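Local coordinates for nickel ABC transporter (Nickel-binding protein) (Bacillus halodurans, PDB 3T66) that probably binds a solute such as nickel or a peptide and delivers it to an ABC transporter for uptake, at residues T33-R38 against V191-N196; N154-V157 against A163-S166; T274-Y279 against R340-L345. All coordinates share one frame; numbering follows the deposited sequence.

Buried and surface packing are illustrated side by side in these three contacts. Contact 1 is a buried contact in which aliphatic and aromatic groups join a short helix to strand 190-195. Contact 2, partly buried and about 12 Å away between centres, sets a loop against strand 162-168 with a single leucine. Both reach the same sheet, where L173 of strand 172-177 touches F193 and I35 of the first and L164 of the second. Contact 3 lies at the surface, its centre about 27 Å from that of contact 1, and joins the ends of two helices. There a glutamate and a methionine pack through their hydrocarbon and sulfur atoms.

Contact 1: residues T33-R38 against V191-N196; sequences TYIPVR and VTFSFN
I35 packs against two neighbouring phenylalanines of strand 190-195, F193 and F195, and this is the close-packed part of the contact. Both of its branches lean on F193 CE1, CG2 at 3.8 Å and CD1 at 4.1 Å, and CD1 also reaches F195 CE1 at 4.2 Å. CG2 points at the F193 ring because it stands anti to the backbone N, with CG1 swung beside that nitrogen (chi1 -55°). The F193 ring reaches across from the strand with CG anti to its own backbone N (chi1 -169°), which carries CE2 to 3.7 Å from R38 O. F195 CE1 meets the edge of this ring in its plane, and F17 on strand 14-19 adds a further ring inclined at about 45°. With F193 cut back to an alanine, I35 CG2 and the R38 carbonyl would probably face a gap, and F195 would lose its aromatic neighbour. The looser side belongs to R38, which is partly exposed: CB approaches F193 CZ at 4.1 Å, and the extended chain then leads the guanidinium away, to where T33 O lies above one face, toward its rim. Dispersion and shape therefore hold the short helix on the strand, with the charged group kept outside the apolar contact.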
loop_
_atom_site.group_PDB
_atom_site.type_symbol
_atom_site.label_atom_id
_atom_site.label_comp_id
_atom_site.label_asym_id
_atom_site.label_seq_id
_atom_site.Cartn_x
_atom_site.Cartn_y
_atom_site.Cartn_z
ATOM N N THR A 33 4.421 -12.574 4.793
ATOM C CA THR A 33 5.541 -12.010 4.070
ATOM C C THR A 33 5.184 -12.042 2.629
ATOM O O THR A 33 5.767 -11.391 1.807
ATOM C CB THR A 33 6.696 -12.883 4.250
ATOM O OG1 THR A 33 6.210 -14.131 4.717
ATOM C CG2 THR A 33 7.569 -12.323 5.281
ATOM N N TYR A 34 4.186 -12.847 2.368
ATOM C CA TYR A 34 3.497 -12.944 1.080
ATOM C C TYR A 34 4.330 -13.563 0.012
ATOM O O TYR A 34 4.043 -13.432 -1.171
ATOM C CB TYR A 34 2.987 -11.597 0.597
ATOM C CG TYR A 34 2.025 -10.915 1.532
ATOM C CD1 TYR A 34 1.435 -11.596 2.596
ATOM C CD2 TYR A 34 1.696 -9.575 1.345
ATOM C CE1 TYR A 34 0.553 -10.955 3.451
ATOM C CE2 TYR A 34 0.813 -8.931 2.186
ATOM C CZ TYR A 34 0.234 -9.621 3.231
ATOM O OH TYR A 34 -0.665 -8.966 4.049
ATOM N N ILE A 35 5.353 -14.268 0.451
ATOM C CA ILE A 35 6.361 -14.789 -0.416
ATOM C C ILE A 35 5.776 -15.824 -1.349
ATOM O O ILE A 35 6.107 -15.841 -2.523
ATOM C CB ILE A 35 7.505 -15.313 0.419
ATOM C CG1 ILE A 35 7.987 -14.151 1.341
ATOM C CG2 ILE A 35 8.545 -16.010 -0.463
ATOM C CD1 ILE A 35 9.498 -13.706 1.303
ATOM N N PRO A 36 4.861 -16.658 -0.857
ATOM C CA PRO A 36 4.250 -17.599 -1.801
ATOM C C PRO A 36 3.798 -16.947 -3.090
ATOM O O PRO A 36 4.174 -17.396 -4.182
ATOM C CB PRO A 36 3.067 -18.125 -1.018
ATOM C CG PRO A 36 3.637 -18.196 0.396
ATOM C CD PRO A 36 4.506 -16.975 0.539
ATOM N N VAL A 37 3.026 -15.879 -2.970
ATOM C CA VAL A 37 2.551 -15.153 -4.134
ATOM C C VAL A 37 3.699 -14.427 -4.832
ATOM O O VAL A 37 3.753 -14.402 -6.078
ATOM C CB VAL A 37 1.403 -14.192 -3.772
ATOM C CG1 VAL A 37 1.016 -13.291 -4.953
ATOM C CG2 VAL A 37 0.211 -14.983 -3.337
ATOM N N ARG A 38 4.618 -13.875 -4.045
ATOM C CA ARG A 38 5.753 -13.138 -4.619
ATOM C C ARG A 38 6.683 -13.984 -5.503
ATOM O O ARG A 38 7.217 -13.516 -6.522
ATOM C CB ARG A 38 6.514 -12.369 -3.553
ATOM C CG ARG A 38 5.657 -11.237 -3.026
ATOM C CD ARG A 38 6.289 -10.470 -1.882
ATOM N NE ARG A 38 5.287 -9.661 -1.184
ATOM C CZ ARG A 38 5.540 -8.516 -0.556
ATOM N NH1 ARG A 38 6.752 -8.014 -0.560
ATOM N NH2 ARG A 38 4.570 -7.853 0.044
ATOM N N VAL A 191 13.815 -20.499 -11.175
ATOM C CA VAL A 191 14.104 -19.275 -10.382
ATOM C C VAL A 191 14.594 -19.634 -9.004
ATOM O O VAL A 191 13.981 -20.474 -8.312
ATOM C CB VAL A 191 12.844 -18.410 -10.089
ATOM C CG1 VAL A 191 13.179 -17.219 -9.210
ATOM C CG2 VAL A 191 12.183 -17.964 -11.344
ATOM N N THR A 192 15.681 -18.966 -8.609
ATOM C CA THR A 192 16.081 -18.899 -7.216
ATOM C C THR A 192 15.564 -17.612 -6.610
ATOM O O THR A 192 15.860 -16.510 -7.091
ATOM C CB THR A 192 17.599 -18.993 -7.058
ATOM O OG1 THR A 192 18.077 -20.156 -7.752
ATOM C CG2 THR A 192 17.986 -19.111 -5.599
ATOM N N PHE A 193 14.785 -17.782 -5.549
ATOM C CA PHE A 193 14.191 -16.678 -4.787
ATOM C C PHE A 193 14.807 -16.722 -3.418
ATOM O O PHE A 193 14.501 -17.626 -2.650
ATOM C CB PHE A 193 12.661 -16.892 -4.646
ATOM C CG PHE A 193 11.908 -15.700 -4.119
ATOM C CD1 PHE A 193 12.007 -15.318 -2.788
ATOM C CD2 PHE A 193 11.056 -14.994 -4.942
ATOM C CE1 PHE A 193 11.282 -14.214 -2.298
ATOM C CE2 PHE A 193 10.330 -13.895 -4.469
ATOM C CZ PHE A 193 10.449 -13.506 -3.147
ATOM N N SER A 194 15.647 -15.760 -3.100
ATOM C CA SER A 194 16.363 -15.836 -1.843
ATOM C C SER A 194 16.307 -14.509 -1.121
ATOM O O SER A 194 16.014 -13.468 -1.743
ATOM C CB SER A 194 17.819 -16.189 -2.111
ATOM O OG SER A 194 18.359 -15.156 -2.873
ATOM N N PHE A 195 16.624 -14.547 0.177
ATOM C CA PHE A 195 16.449 -13.400 1.072
ATOM C C PHE A 195 17.721 -12.926 1.728
ATOM O O PHE A 195 18.531 -13.722 2.199
ATOM C CB PHE A 195 15.543 -13.752 2.232
ATOM C CG PHE A 195 14.694 -14.946 2.009
ATOM C CD1 PHE A 195 13.761 -14.978 0.994
ATOM C CD2 PHE A 195 14.777 -16.017 2.865
ATOM C CE1 PHE A 195 12.958 -16.065 0.828
ATOM C CE2 PHE A 195 13.960 -17.111 2.712
ATOM C CZ PHE A 195 13.051 -17.140 1.696
ATOM N N ASN A 196 17.853 -11.619 1.824
ATOM C CA ASN A 196 18.891 -11.033 2.611
ATOM C C ASN A 196 18.472 -9.693 3.179
ATOM O O ASN A 196 18.247 -8.736 2.425
ATOM C CB ASN A 196 20.135 -10.849 1.775
ATOM C CG ASN A 196 21.307 -10.412 2.606
ATOM O OD1 ASN A 196 22.103 -11.237 3.035
ATOM N ND2 ASN A 196 21.396 -9.110 2.882
#

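Contact 2: residues N154-V157 against A163-S166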
loop_
_atom_site.group_PDB
_atom_site.type_symbol
_atom_site.label_atom_id
_atom_site.label_comp_id
_atom_site.label_asym_id
_atom_site.label_seq_id
_atom_site.Cartn_x
_atom_site.Cartn_y
_atom_site.Cartn_z
ATOM N N ASN A 154 6.625 -26.049 4.222
ATOM C CA ASN A 154 7.775 -26.235 3.346
ATOM C C ASN A 154 7.417 -26.579 1.912
ATOM O O ASN A 154 8.311 -26.705 1.067
ATOM C CB ASN A 154 8.688 -27.333 3.885
ATOM C CG ASN A 154 8.776 -27.337 5.396
ATOM O OD1 ASN A 154 9.383 -26.430 5.991
ATOM N ND2 ASN A 154 8.176 -28.362 6.036
ATOM N N HIS A 155 6.128 -26.743 1.634
ATOM C CA HIS A 155 5.721 -27.254 0.338
ATOM C C HIS A 155 4.266 -26.940 0.006
ATOM O O HIS A 155 3.422 -27.831 0.001
ATOM C CB HIS A 155 5.959 -28.756 0.269
ATOM C CG HIS A 155 6.341 -29.236 -1.092
ATOM N ND1 HIS A 155 5.560 -29.007 -2.206
ATOM C CD2 HIS A 155 7.417 -29.941 -1.523
ATOM C CE1 HIS A 155 6.138 -29.547 -3.266
ATOM N NE2 HIS A 155 7.268 -30.113 -2.879
ATOM N N PRO A 156 3.970 -25.663 -0.261
ATOM C CA PRO A 156 2.639 -25.243 -0.705
ATOM C C PRO A 156 2.313 -25.575 -2.181
ATOM O O PRO A 156 3.088 -25.315 -3.091
ATOM C CB PRO A 156 2.652 -23.720 -0.469
ATOM C CG PRO A 156 4.085 -23.327 -0.382
ATOM C CD PRO A 156 4.859 -24.524 0.070
ATOM N N VAL A 157 1.158 -26.158 -2.438
ATOM C CA VAL A 157 0.859 -26.478 -3.826
ATOM C C VAL A 157 -0.255 -25.620 -4.325
ATOM O O VAL A 157 -1.410 -25.822 -3.960
ATOM C CB VAL A 157 0.640 -27.989 -4.055
ATOM C CG1 VAL A 157 -0.258 -28.246 -5.268
ATOM C CG2 VAL A 157 1.989 -28.604 -4.294
ATOM N N ALA A 163 6.407 -24.000 -9.521
ATOM C CA ALA A 163 6.223 -24.892 -8.425
ATOM C C ALA A 163 7.497 -24.920 -7.563
ATOM O O ALA A 163 8.602 -24.616 -8.012
ATOM C CB ALA A 163 5.827 -26.273 -8.896
ATOM N N LEU A 164 7.300 -25.306 -6.307
ATOM C CA LEU A 164 8.348 -25.303 -5.327
ATOM C C LEU A 164 9.200 -26.547 -5.486
ATOM O O LEU A 164 8.677 -27.635 -5.534
ATOM C CB LEU A 164 7.702 -25.242 -3.955
ATOM C CG LEU A 164 8.646 -25.228 -2.769
ATOM C CD1 LEU A 164 9.643 -24.095 -2.843
ATOM C CD2 LEU A 164 7.719 -25.041 -1.597
ATOM N N GLU A 165 10.510 -26.381 -5.581
ATOM C CA GLU A 165 11.390 -27.527 -5.741
ATOM C C GLU A 165 11.968 -27.918 -4.397
ATOM O O GLU A 165 12.009 -29.096 -4.089
ATOM C CB GLU A 165 12.531 -27.222 -6.719
ATOM C CG GLU A 165 13.213 -28.455 -7.286
ATOM C CD GLU A 165 14.731 -28.300 -7.391
ATOM O OE1 GLU A 165 15.432 -28.381 -6.346
ATOM O OE2 GLU A 165 15.226 -28.110 -8.530
ATOM N N SER A 166 12.388 -26.907 -3.617
ATOM C CA SER A 166 13.240 -27.056 -2.428
ATOM C C SER A 166 13.081 -25.830 -1.560
ATOM O O SER A 166 12.850 -24.736 -2.061
ATOM C CB SER A 166 14.738 -27.145 -2.815
ATOM O OG SER A 166 15.488 -26.010 -2.357
#
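L164 brings its CD2 methyl up to the CD corner of the P156 ring, 3.4 Å from P156 CD, the two side chains meeting at a slant. The leucine gets there by a fully extended route: CG is anti to the backbone N (chi1 -180°), and CD2 prolongs that line from the strand toward the loop. The same methyl also meets N154 O and H155 CA, the latter 3.6 Å from L164 CD2, so it touches three consecutive loop residues. H155 approaches differently. Its imidazole comes to L164 O obliquely, with NE2 3.9 Å from that oxygen, a van der Waals approach at the partly exposed margin. The contact is thus one aliphatic branch set against an irregular length of loop: the chain that leads into strand 162-168 folds back against the strand's own L164. Beyond it, P156 also touches L26, and N154 ND2 is hydrogen-bonded to D151 OD2 within the loop. On the sheet side, strand 162-168 pairs antiparallel with strand 172-177, where L164 rests on L173. Just past the leucine, E165 and S166 both face E174 in a classic beta bulge, so the loop packs beside an irregular step in the pairing of 162-168 with 172-177.

Contact 3: residues T274-Y279 against R340-L345; sequences TIMLGY and RAELPL
E342 and M276 meet where two helix ends come together on the surface of a periplasmic-binding-protein fold, in the family-5 group of bacterial solute-binding proteins. Residues 274-279 finish helix 268-275 and turn back toward strand 280-282, and residues 340-345 lead into helix 343-356. Followed outward, the glutamate shows how a charged residue can pack through its hydrocarbon part. Its CB meets two partners on the same general side, 3.7 Å from I275 CG2 and 3.9 Å from M276 SD. The next atom, CG, sits between the backbone N and the carbonyl carbon (chi1 62°) and makes the closest approach of the contact, 3.5 Å from M276 SD. A bend at chi2 then turns the carboxylate off this line, and E342 also touches H242 of strand 240-246. The methionine reaches its partner by folding, its chain bent at chi2 and chi3, and it also touches I455 and P457 of strand 451-464.

The second half of the contact is aliphatic. I275 uses both branches: CG2 serves E342 and also lies 4.0 Å from L345 CB, while CD1 meets that same CB, the two side chains crossing at a slant. Both neighbours are thus held by one residue near the end of its helix, and the leucine, itself exposed, forms the outer margin.

Each segment also contains a backbone turn. R340 to L343 form a type I turn leading into helix 343-356. M276 to Y279 form a type I' turn in which L277 and G278 both take positive phi, and the glycine accepts an angle at which a CB would press on the preceding carbonyl. The turn is closed by Y279 N giving its hydrogen to M276 O at 3.0 Å, and at the contact's aliphatic edge I275 CD1 stands 3.7 Å from L345 CB.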
loop_
_atom_site.group_PDB
_atom_site.type_symbol
_atom_site.label_atom_id
_atom_site.label_comp_id
_atom_site.label_asym_id
_atom_site.label_seq_id
_atom_site.Cartn_x
_atom_site.Cartn_y
_atom_site.Cartn_z
ATOM N N THR A 274 16.042 16.240 -1.567
ATOM C CA THR A 274 16.939 16.408 -0.429
ATOM C C THR A 274 16.800 15.299 0.622
ATOM O O THR A 274 17.693 15.084 1.453
ATOM C CB THR A 274 16.748 17.776 0.237
ATOM N N ILE A 275 15.690 14.584 0.620
ATOM C CA ILE A 275 15.526 13.611 1.697
ATOM C C ILE A 275 15.320 12.198 1.199
ATOM O O ILE A 275 16.018 11.281 1.618
ATOM C CB ILE A 275 14.419 14.004 2.679
ATOM C CG1 ILE A 275 14.663 15.408 3.225
ATOM C CG2 ILE A 275 14.327 12.987 3.815
ATOM C CD1 ILE A 275 13.607 15.849 4.203
ATOM N N MET A 276 14.366 12.029 0.291
ATOM C CA MET A 276 14.028 10.717 -0.254
ATOM C C MET A 276 15.080 10.254 -1.281
ATOM O O MET A 276 15.178 9.051 -1.649
ATOM C CB MET A 276 12.642 10.781 -0.874
ATOM C CG MET A 276 11.565 11.087 0.107
ATOM S SD MET A 276 11.577 9.942 1.476
ATOM C CE MET A 276 11.061 8.412 0.739
ATOM N N LEU A 277 15.857 11.238 -1.723
ATOM C CA LEU A 277 17.005 11.040 -2.590
ATOM C C LEU A 277 16.577 10.840 -4.043
ATOM O O LEU A 277 17.409 10.699 -4.943
ATOM C CB LEU A 277 17.918 9.933 -2.032
ATOM C CG LEU A 277 18.469 10.399 -0.670
ATOM C CD1 LEU A 277 19.264 9.349 0.071
ATOM C CD2 LEU A 277 19.325 11.650 -0.859
ATOM N N GLY A 278 15.268 10.932 -4.268
ATOM C CA GLY A 278 14.678 10.644 -5.562
ATOM C C GLY A 278 13.883 9.351 -5.474
ATOM O O GLY A 278 13.082 9.090 -6.353
ATOM N N TYR A 279 14.103 8.549 -4.420
ATOM C CA TYR A 279 13.326 7.312 -4.154
ATOM C C TYR A 279 11.841 7.554 -3.688
ATOM O O TYR A 279 11.343 6.926 -2.706
ATOM C CB TYR A 279 14.082 6.387 -3.158
ATOM N N ARG A 340 10.251 5.558 10.974
ATOM C CA ARG A 340 10.507 5.972 9.583
ATOM C C ARG A 340 11.415 7.190 9.541
ATOM O O ARG A 340 10.958 8.309 9.792
ATOM C CB ARG A 340 9.191 6.312 8.896
ATOM C CG ARG A 340 8.621 5.182 8.078
ATOM C CD ARG A 340 7.085 5.051 8.169
ATOM N NE ARG A 340 6.719 3.691 7.779
ATOM C CZ ARG A 340 6.909 3.191 6.559
ATOM N NH1 ARG A 340 7.424 3.946 5.586
ATOM N NH2 ARG A 340 6.590 1.927 6.313
ATOM N N ALA A 341 12.685 6.984 9.192
ATOM C CA ALA A 341 13.725 7.980 9.461
ATOM C C ALA A 341 13.657 9.276 8.636
ATOM O O ALA A 341 14.301 10.280 9.004
ATOM C CB ALA A 341 15.115 7.345 9.370
ATOM N N GLU A 342 12.898 9.265 7.536
ATOM C CA GLU A 342 12.680 10.497 6.738
ATOM C C GLU A 342 11.623 11.426 7.338
ATOM O O GLU A 342 11.578 12.604 6.987
ATOM C CB GLU A 342 12.370 10.214 5.244
ATOM C CG GLU A 342 11.075 9.395 4.923
ATOM C CD GLU A 342 11.170 7.866 5.224
ATOM O OE1 GLU A 342 10.103 7.192 5.235
ATOM O OE2 GLU A 342 12.295 7.334 5.456
ATOM N N LEU A 343 10.769 10.903 8.219
ATOM C CA LEU A 343 9.695 11.712 8.806
ATOM C C LEU A 343 10.217 12.870 9.679
ATOM O O LEU A 343 9.881 14.034 9.396
ATOM C CB LEU A 343 8.697 10.855 9.580
ATOM C CG LEU A 343 7.773 9.871 8.873
ATOM C CD1 LEU A 343 7.037 9.096 9.944
ATOM C CD2 LEU A 343 6.778 10.573 7.988
ATOM N N PRO A 344 11.057 12.563 10.718
ATOM C CA PRO A 344 11.768 13.556 11.511
ATOM C C PRO A 344 12.521 14.592 10.691
ATOM O O PRO A 344 12.672 15.720 11.126
ATOM C CB PRO A 344 12.749 12.700 12.277
ATOM C CG PRO A 344 11.994 11.516 12.560
ATOM C CD PRO A 344 11.281 11.222 11.291
ATOM N N LEU A 345 12.983 14.227 9.510
ATOM C CA LEU A 345 13.590 15.205 8.633
ATOM C C LEU A 345 12.570 16.152 8.026
ATOM O O LEU A 345 12.894 17.329 7.800
ATOM C CB LEU A 345 14.439 14.521 7.556
ATOM C CG LEU A 345 15.735 13.911 8.141
ATOM C CD1 LEU A 345 16.109 12.609 7.440
ATOM C CD2 LEU A 345 16.930 14.910 8.139
#